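Local coordinates for protein type II secretion chaperone CpaB (Acinetobacter nosocomialis M2, PDB 6O38) that binds the secreted metalloprotease CpaA, probably acting as its chaperone for type II secretion, at residues V76-K81 against V112-R117; I130-S133 against Y138-M141. One frame throughout, in Å; residues are numbered along the deposited sequence.

Contact 1: residues V76-K81 against V112-R117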
ATOM      1  N   VAL G  76       7.275  12.027 -20.502  1.00 81.17           N
ATOM      2  CA  VAL G  76       7.181  12.857 -19.305  1.00 79.84           C
ATOM      3  C   VAL G  76       8.070  12.306 -18.196  1.00 78.76           C
ATOM      4  O   VAL G  76       8.790  13.057 -17.529  1.00 79.01           O
ATOM      5  CB  VAL G  76       5.714  12.975 -18.854  1.00 78.55           C
ATOM      6  CG1 VAL G  76       5.628  13.601 -17.470  1.00 77.37           C
ATOM      7  CG2 VAL G  76       4.918  13.792 -19.860  1.00 79.92           C
ATOM      8  N   ILE G  77       8.039  10.987 -17.982  1.00 77.92           N
ATOM      9  CA  ILE G  77       8.846  10.397 -16.919  1.00 76.97           C
ATOM     10  C   ILE G  77      10.323  10.387 -17.298  1.00 78.32           C
ATOM     11  O   ILE G  77      11.194  10.525 -16.430  1.00 78.03           O
ATOM     12  CB  ILE G  77       8.335   8.982 -16.586  1.00 75.86           C
ATOM     13  CG1 ILE G  77       9.141   8.369 -15.439  1.00 75.01           C
ATOM     14  CG2 ILE G  77       8.394   8.087 -17.810  1.00 77.30           C
ATOM     15  CD1 ILE G  77       9.075   9.159 -14.152  1.00 74.04           C
ATOM     16  N   GLU G  78      10.634  10.238 -18.588  1.00 79.64           N
ATOM     17  CA  GLU G  78      12.025  10.196 -19.023  1.00 83.17           C
ATOM     18  C   GLU G  78      12.734  11.530 -18.832  1.00 85.67           C
ATOM     19  O   GLU G  78      13.967  11.559 -18.773  1.00 88.33           O
ATOM     20  CB  GLU G  78      12.105   9.763 -20.487  1.00 86.02           C
ATOM     21  CG  GLU G  78      11.640   8.337 -20.730  1.00 84.22           C
ATOM     22  CD  GLU G  78      11.462   8.024 -22.202  1.00 86.92           C
ATOM     23  OE1 GLU G  78      11.776   8.895 -23.040  1.00 90.46           O
ATOM     24  OE2 GLU G  78      11.004   6.907 -22.521  1.00 85.76           O
ATOM     25  N   LEU G  79      11.989  12.628 -18.736  1.00 85.19           N
ATOM     26  CA  LEU G  79      12.564  13.937 -18.459  1.00 87.43           C
ATOM     27  C   LEU G  79      12.624  14.249 -16.970  1.00 84.87           C
ATOM     28  O   LEU G  79      13.017  15.361 -16.600  1.00 86.43           O
ATOM     29  CB  LEU G  79      11.771  15.028 -19.186  1.00 88.89           C
ATOM     30  CG  LEU G  79      11.816  14.989 -20.715  1.00 92.58           C
ATOM     31  CD1 LEU G  79      10.921  16.066 -21.307  1.00 94.01           C
ATOM     32  CD2 LEU G  79      13.246  15.144 -21.210  1.00 97.10           C
ATOM     33  N   LYS G  80      12.244  13.304 -16.114  1.00 82.89           N
ATOM     34  CA  LYS G  80      12.287  13.498 -14.672  1.00 81.13           C
ATOM     35  C   LYS G  80      13.603  12.981 -14.109  1.00 82.24           C
ATOM     36  O   LYS G  80      14.066  11.895 -14.472  1.00 82.72           O
ATOM     37  CB  LYS G  80      11.116  12.783 -13.993  1.00 79.15           C
ATOM     38  CG  LYS G  80       9.744  13.274 -14.421  1.00 78.78           C
ATOM     39  CD  LYS G  80       9.499  14.707 -13.977  1.00 79.71           C
ATOM     40  CE  LYS G  80       8.102  15.169 -14.363  1.00 79.50           C
ATOM     41  NZ  LYS G  80       7.825  16.559 -13.908  1.00 80.64           N
ATOM     42  N   LYS G  81      14.202  13.765 -13.220  1.00 81.30           N
ATOM     43  CA  LYS G  81      15.435  13.398 -12.543  1.00 82.97           C
ATOM     44  C   LYS G  81      15.157  13.161 -11.064  1.00 80.10           C
ATOM     45  O   LYS G  81      14.055  13.407 -10.566  1.00 77.07           O
ATOM     46  CB  LYS G  81      16.501  14.484 -12.739  1.00 87.20           C
ATOM     47  CG  LYS G  81      16.661  14.910 -14.194  1.00 90.42           C
ATOM     48  CD  LYS G  81      18.011  15.556 -14.467  1.00 95.51           C
ATOM     49  CE  LYS G  81      18.133  16.921 -13.815  1.00 96.55           C
ATOM     50  NZ  LYS G  81      19.406  17.595 -14.201  1.00102.05           N
ATOM     51  N   VAL G 112      14.204   0.757 -17.782  1.00 73.57           N
ATOM     52  CA  VAL G 112      14.629   1.624 -16.691  1.00 71.28           C
ATOM     53  C   VAL G 112      13.496   1.688 -15.678  1.00 69.91           C
ATOM     54  O   VAL G 112      12.321   1.750 -16.055  1.00 70.79           O
ATOM     55  CB  VAL G 112      14.995   3.035 -17.201  1.00 72.07           C
ATOM     56  CG1 VAL G 112      15.354   3.955 -16.046  1.00 70.60           C
ATOM     57  CG2 VAL G 112      16.138   2.958 -18.203  1.00 75.13           C
ATOM     58  N   ARG G 113      13.847   1.667 -14.393  1.00 69.48           N
ATOM     59  CA  ARG G 113      12.872   1.718 -13.311  1.00 67.21           C
ATOM     60  C   ARG G 113      13.044   3.007 -12.522  1.00 65.35           C
ATOM     61  O   ARG G 113      14.152   3.321 -12.074  1.00 65.17           O
ATOM     62  CB  ARG G 113      13.018   0.514 -12.375  1.00 66.42           C
ATOM     63  CG  ARG G 113      11.912   0.417 -11.336  1.00 64.69           C
ATOM     64  CD  ARG G 113      12.205  -0.635 -10.274  1.00 64.08           C
ATOM     65  NE  ARG G 113      13.066  -1.712 -10.757  1.00 65.79           N
ATOM     66  CZ  ARG G 113      12.619  -2.885 -11.196  1.00 67.58           C
ATOM     67  NH1 ARG G 113      11.317  -3.135 -11.220  1.00 68.18           N
ATOM     68  NH2 ARG G 113      13.473  -3.809 -11.613  1.00 68.94           N
ATOM     69  N   TRP G 114      11.952   3.746 -12.356  1.00 67.52           N
ATOM     70  CA  TRP G 114      11.909   4.902 -11.471  1.00 65.68           C
ATOM     71  C   TRP G 114      11.219   4.517 -10.170  1.00 64.22           C
ATOM     72  O   TRP G 114      10.181   3.853 -10.182  1.00 64.56           O
ATOM     73  CB  TRP G 114      11.167   6.075 -12.118  1.00 65.97           C
ATOM     74  CG  TRP G 114      11.901   6.723 -13.250  1.00 67.28           C
ATOM     75  CD1 TRP G 114      12.673   7.845 -13.188  1.00 67.78           C
ATOM     76  CD2 TRP G 114      11.913   6.302 -14.619  1.00 69.40           C
ATOM     77  NE1 TRP G 114      13.177   8.143 -14.432  1.00 69.76           N
ATOM     78  CE2 TRP G 114      12.723   7.210 -15.328  1.00 70.29           C
ATOM     79  CE3 TRP G 114      11.322   5.241 -15.312  1.00 71.00           C
ATOM     80  CZ2 TRP G 114      12.957   7.092 -16.696  1.00 72.32           C
ATOM     81  CZ3 TRP G 114      11.556   5.125 -16.671  1.00 73.08           C
ATOM     82  CH2 TRP G 114      12.366   6.044 -17.348  1.00 73.63           C
ATOM     83  N   THR G 115      11.803   4.934  -9.049  1.00 64.25           N
ATOM     84  CA  THR G 115      11.227   4.703  -7.731  1.00 62.91           C
ATOM     85  C   THR G 115      11.052   6.033  -7.011  1.00 62.22           C
ATOM     86  O   THR G 115      11.929   6.900  -7.068  1.00 63.11           O
ATOM     87  CB  THR G 115      12.108   3.765  -6.896  1.00 62.90           C
ATOM     88  OG1 THR G 115      12.364   2.565  -7.637  1.00 64.05           O
ATOM     89  CG2 THR G 115      11.417   3.403  -5.591  1.00 62.01           C
ATOM     90  N   GLY G 116       9.908   6.195  -6.345  1.00 61.03           N
ATOM     91  CA  GLY G 116       9.627   7.415  -5.615  1.00 60.90           C
ATOM     92  C   GLY G 116       8.800   7.150  -4.377  1.00 60.50           C
ATOM     93  O   GLY G 116       8.222   6.075  -4.204  1.00 59.97           O
ATOM     94  N   ARG G 117       8.753   8.155  -3.506  1.00 60.19           N
ATOM     95  CA  ARG G 117       7.961   8.111  -2.287  1.00 60.58           C
ATOM     96  C   ARG G 117       6.982   9.277  -2.255  1.00 60.19           C
ATOM     97  O   ARG G 117       7.228  10.336  -2.840  1.00 60.32           O
ATOM     98  CB  ARG G 117       8.842   8.135  -1.032  1.00 62.37           C
ATOM     99  CG  ARG G 117       9.796   6.960  -0.925  1.00 62.05           C
ATOM    100  CD  ARG G 117      10.233   6.745   0.515  1.00 63.60           C
ATOM    101  NE  ARG G 117      10.977   5.499   0.681  1.00 63.25           N
ATOM    102  CZ  ARG G 117      10.415   4.339   1.004  1.00 62.61           C
ATOM    103  NH1 ARG G 117       9.105   4.267   1.196  1.00 62.20           N
ATOM    104  NH2 ARG G 117      11.159   3.250   1.137  1.00 62.52           N
TER
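I77, in the short helix 74-78, packs over the indole of W114, placing that helix against strand 111-118 of the large antiparallel sheet. The fit is a helix-on-sheet contact made chiefly through one tryptophan, which contributes 97 Å² of the 180 Å² buried between the segments.

The principal interaction is CH-pi. I77 CG1 stands 3.7 Å from the centroid of the five-membered ring of W114 and 19° off its normal, which places the methylene squarely over the face. With CG1 anti to the backbone N (chi1 -178°), the branch reaches out across the indole, and the folded second torsion carries CD1 to 3.8 Å from W114 CG. On the opposite face, V112 CG1 of the same strand sits 3.8 Å above the ring plane but displaced toward the rim, so aliphatic groups sandwich the indole. I101 and I104 of strand 95-106 and Q132 of strand 127-133 add further packing around it.

E78 adds longer contacts at one side of the ring. It approaches the six-membered ring obliquely, its CA 4.0 Å from W114 CZ2 and its CG 4.2 Å from W114 CH2. The side chain of K80 starts toward the strand but turns off, and its NZ makes a weak hydrogen bond with Q41 O.

No hydrogen bond joins the two segments. R113, the residue before W114, points to the other side of the sheet, where its NH1 forms a salt bridge with E400 of the CpaA chain.

Within 76-81, the hydrogen bond from K80 N to I77 O closes the turn, whereas K80 O remains 3.9 Å from W114 NE1, too far for a hydrogen bond.

Contact 2: residues I130-S133 against Y138-M141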
ATOM      1  N   ILE G 130       7.910   2.937 -11.387  1.00 62.69           N
ATOM      2  CA  ILE G 130       7.553   3.013 -12.798  1.00 64.95           C
ATOM      3  C   ILE G 130       8.667   2.323 -13.569  1.00 63.89           C
ATOM      4  O   ILE G 130       9.797   2.825 -13.620  1.00 63.05           O
ATOM      5  CB  ILE G 130       7.362   4.456 -13.283  1.00 66.74           C
ATOM      6  CG1 ILE G 130       6.174   5.110 -12.575  1.00 68.50           C
ATOM      7  CG2 ILE G 130       7.167   4.489 -14.792  1.00 68.58           C
ATOM      8  CD1 ILE G 130       6.065   6.600 -12.817  1.00 70.01           C
ATOM      9  N   THR G 131       8.353   1.180 -14.167  1.00 65.28           N
ATOM     10  CA  THR G 131       9.316   0.391 -14.921  1.00 65.10           C
ATOM     11  C   THR G 131       8.890   0.403 -16.383  1.00 67.81           C
ATOM     12  O   THR G 131       7.765   0.005 -16.708  1.00 69.61           O
ATOM     13  CB  THR G 131       9.393  -1.036 -14.380  1.00 64.18           C
ATOM     14  OG1 THR G 131       9.328  -1.004 -12.949  1.00 61.72           O
ATOM     15  CG2 THR G 131      10.702  -1.676 -14.778  1.00 63.67           C
ATOM     16  N   GLN G 132       9.786   0.855 -17.256  1.00 68.48           N
ATOM     17  CA  GLN G 132       9.430   1.207 -18.623  1.00 70.82           C
ATOM     18  C   GLN G 132      10.424   0.605 -19.602  1.00 71.73           C
ATOM     19  O   GLN G 132      11.638   0.747 -19.428  1.00 71.09           O
ATOM     20  CB  GLN G 132       9.391   2.728 -18.788  1.00 71.38           C
ATOM     21  CG  GLN G 132       9.049   3.208 -20.183  1.00 73.98           C
ATOM     22  CD  GLN G 132       8.664   4.672 -20.203  1.00 75.01           C
ATOM     23  OE1 GLN G 132       7.702   5.083 -19.552  1.00 74.96           O
ATOM     24  NE2 GLN G 132       9.422   5.472 -20.943  1.00 76.40           N
ATOM     25  N   SER G 133       9.905  -0.061 -20.628  1.00 71.84           N
ATOM     26  CA  SER G 133      10.708  -0.531 -21.745  1.00 73.41           C
ATOM     27  C   SER G 133      10.648   0.486 -22.876  1.00 75.20           C
ATOM     28  O   SER G 133       9.587   1.047 -23.162  1.00 76.13           O
ATOM     29  CB  SER G 133      10.217  -1.893 -22.243  1.00 74.99           C
ATOM     30  OG  SER G 133      10.773  -2.211 -23.508  1.00 77.14           O
ATOM     31  N   TYR G 138       6.077   0.037 -23.549  1.00 73.66           N
ATOM     32  CA  TYR G 138       5.364  -0.710 -22.525  1.00 71.65           C
ATOM     33  C   TYR G 138       5.841  -0.247 -21.157  1.00 69.48           C
ATOM     34  O   TYR G 138       7.048  -0.198 -20.902  1.00 68.75           O
ATOM     35  CB  TYR G 138       5.615  -2.211 -22.712  1.00 71.27           C
ATOM     36  CG  TYR G 138       4.841  -3.124 -21.793  1.00 69.59           C
ATOM     37  CD1 TYR G 138       3.539  -3.500 -22.095  1.00 70.11           C
ATOM     38  CD2 TYR G 138       5.421  -3.636 -20.641  1.00 67.66           C
ATOM     39  CE1 TYR G 138       2.830  -4.346 -21.266  1.00 68.56           C
ATOM     40  CE2 TYR G 138       4.721  -4.483 -19.806  1.00 66.33           C
ATOM     41  CZ  TYR G 138       3.426  -4.834 -20.123  1.00 66.64           C
ATOM     42  OH  TYR G 138       2.724  -5.677 -19.294  1.00 65.09           O
ATOM     43  N   THR G 139       4.894   0.093 -20.285  1.00 69.35           N
ATOM     44  CA  THR G 139       5.202   0.622 -18.964  1.00 67.56           C
ATOM     45  C   THR G 139       4.314  -0.049 -17.928  1.00 66.76           C
ATOM     46  O   THR G 139       3.109  -0.209 -18.142  1.00 67.70           O
ATOM     47  CB  THR G 139       5.005   2.146 -18.915  1.00 68.45           C
ATOM     48  OG1 THR G 139       5.842   2.769 -19.895  1.00 69.89           O
ATOM     49  CG2 THR G 139       5.358   2.691 -17.539  1.00 66.72           C
ATOM     50  N   ILE G 140       4.916  -0.441 -16.807  1.00 64.87           N
ATOM     51  CA  ILE G 140       4.201  -1.023 -15.677  1.00 63.84           C
ATOM     52  C   ILE G 140       4.400  -0.122 -14.467  1.00 62.96           C
ATOM     53  O   ILE G 140       5.529   0.291 -14.175  1.00 62.02           O
ATOM     54  CB  ILE G 140       4.680  -2.456 -15.381  1.00 62.93           C
ATOM     55  CG1 ILE G 140       4.098  -3.434 -16.404  1.00 63.71           C
ATOM     56  CG2 ILE G 140       4.300  -2.874 -13.967  1.00 61.62           C
ATOM     57  CD1 ILE G 140       4.460  -4.878 -16.144  1.00 62.80           C
HETATM   58  N   MSE G 141       3.309   0.184 -13.772  1.00 62.73           N
HETATM   59  CA  MSE G 141       3.378   1.012 -12.572  1.00 62.81           C
HETATM   60  C   MSE G 141       2.841   0.287 -11.347  1.00 64.51           C
HETATM   61  O   MSE G 141       1.799  -0.364 -11.404  1.00 66.60           O
HETATM   62  CB  MSE G 141       2.599   2.312 -12.766  1.00 66.20           C
HETATM   63  CG  MSE G 141       3.091   3.165 -13.909  1.00 66.43           C
HETATM   64 SE   MSE G 141       2.194   4.887 -13.947  0.52 67.65          SE
HETATM   65  CE  MSE G 141       2.823   5.477 -15.687  1.00 69.60           C
TER
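Q132 and T139 meet through their side chains on one face of the beta hairpin 127-133/138-145, where T139 OG1 donates to Q132 OE1 at 3.0 Å. The hydroxyl lies 36° above the carbonyl plane of the amide, so it does not sit on a lone pair. Q132 reaches this point with CG anti to its backbone N (chi1 179°) and an extended chain, crossing over the threonine. On the same face, T139 CG2 touches I130 CG2 at 3.7 Å. I130 and M141, present as selenomethionine, run side by side, with CG1 of the isoleucine 3.9 Å from CG of its partner.

The backbone sets this pairing. T131 and I140 form an antiparallel hydrogen-bonded pair, with T131 N to I140 O at 3.0 Å and I140 N to T131 O at 2.9 Å, both nearly straight. Q132 with T139 and I130 with M141 are the non-hydrogen-bonded pairs, which brings their side chains together. Toward the turn, S133 N donates to Y138 O at 2.9 Å.

Further out, Y72 OH also hydrogen-bonds Q132 OE1, and the Y72 side chain packs on T139 and M141; Q132 NE2 has a weak bond to P74 O. The face bearing T131, S133, Y138 and I140 is turned to the protease: T131 OG1 hydrogen-bonds E400 of the CpaA chain, and L396, S392 and A393 of that chain pack on T131, S133 and Y138. S133 OG is held by D110, and Y138 OH by E153.

The two faces thus have different partners. On the face bearing I130, Q132, T139 and M141, the buried amide oxygen of Q132 has two hydroxyl partners, T139 OG1 and Y72 OH, which probably restrict how the amide can turn; the other supplies a surface for the secreted partner.

In the fold
Both segments of contact 1 precede those of contact 2 in the chain, and the centres of the two contacts lie 10 Å apart. They meet through adjacent strands of one antiparallel sheet: 111-118 pairs with 127-133, which pairs in turn with 138-145. Probable backbone hydrogen bonds connect them, W114 N to I130 O at 2.7 Å and V112 O to Q132 N at 2.9 Å. The helix 74-78 lies over the sheet face carrying W114, Q132 and T139. Strands 111-118 and 127-133 receive the helix on that side, and all three strands reach the CpaA chain on the reverse face, consistent with a chaperone sheet serving as a binding platform.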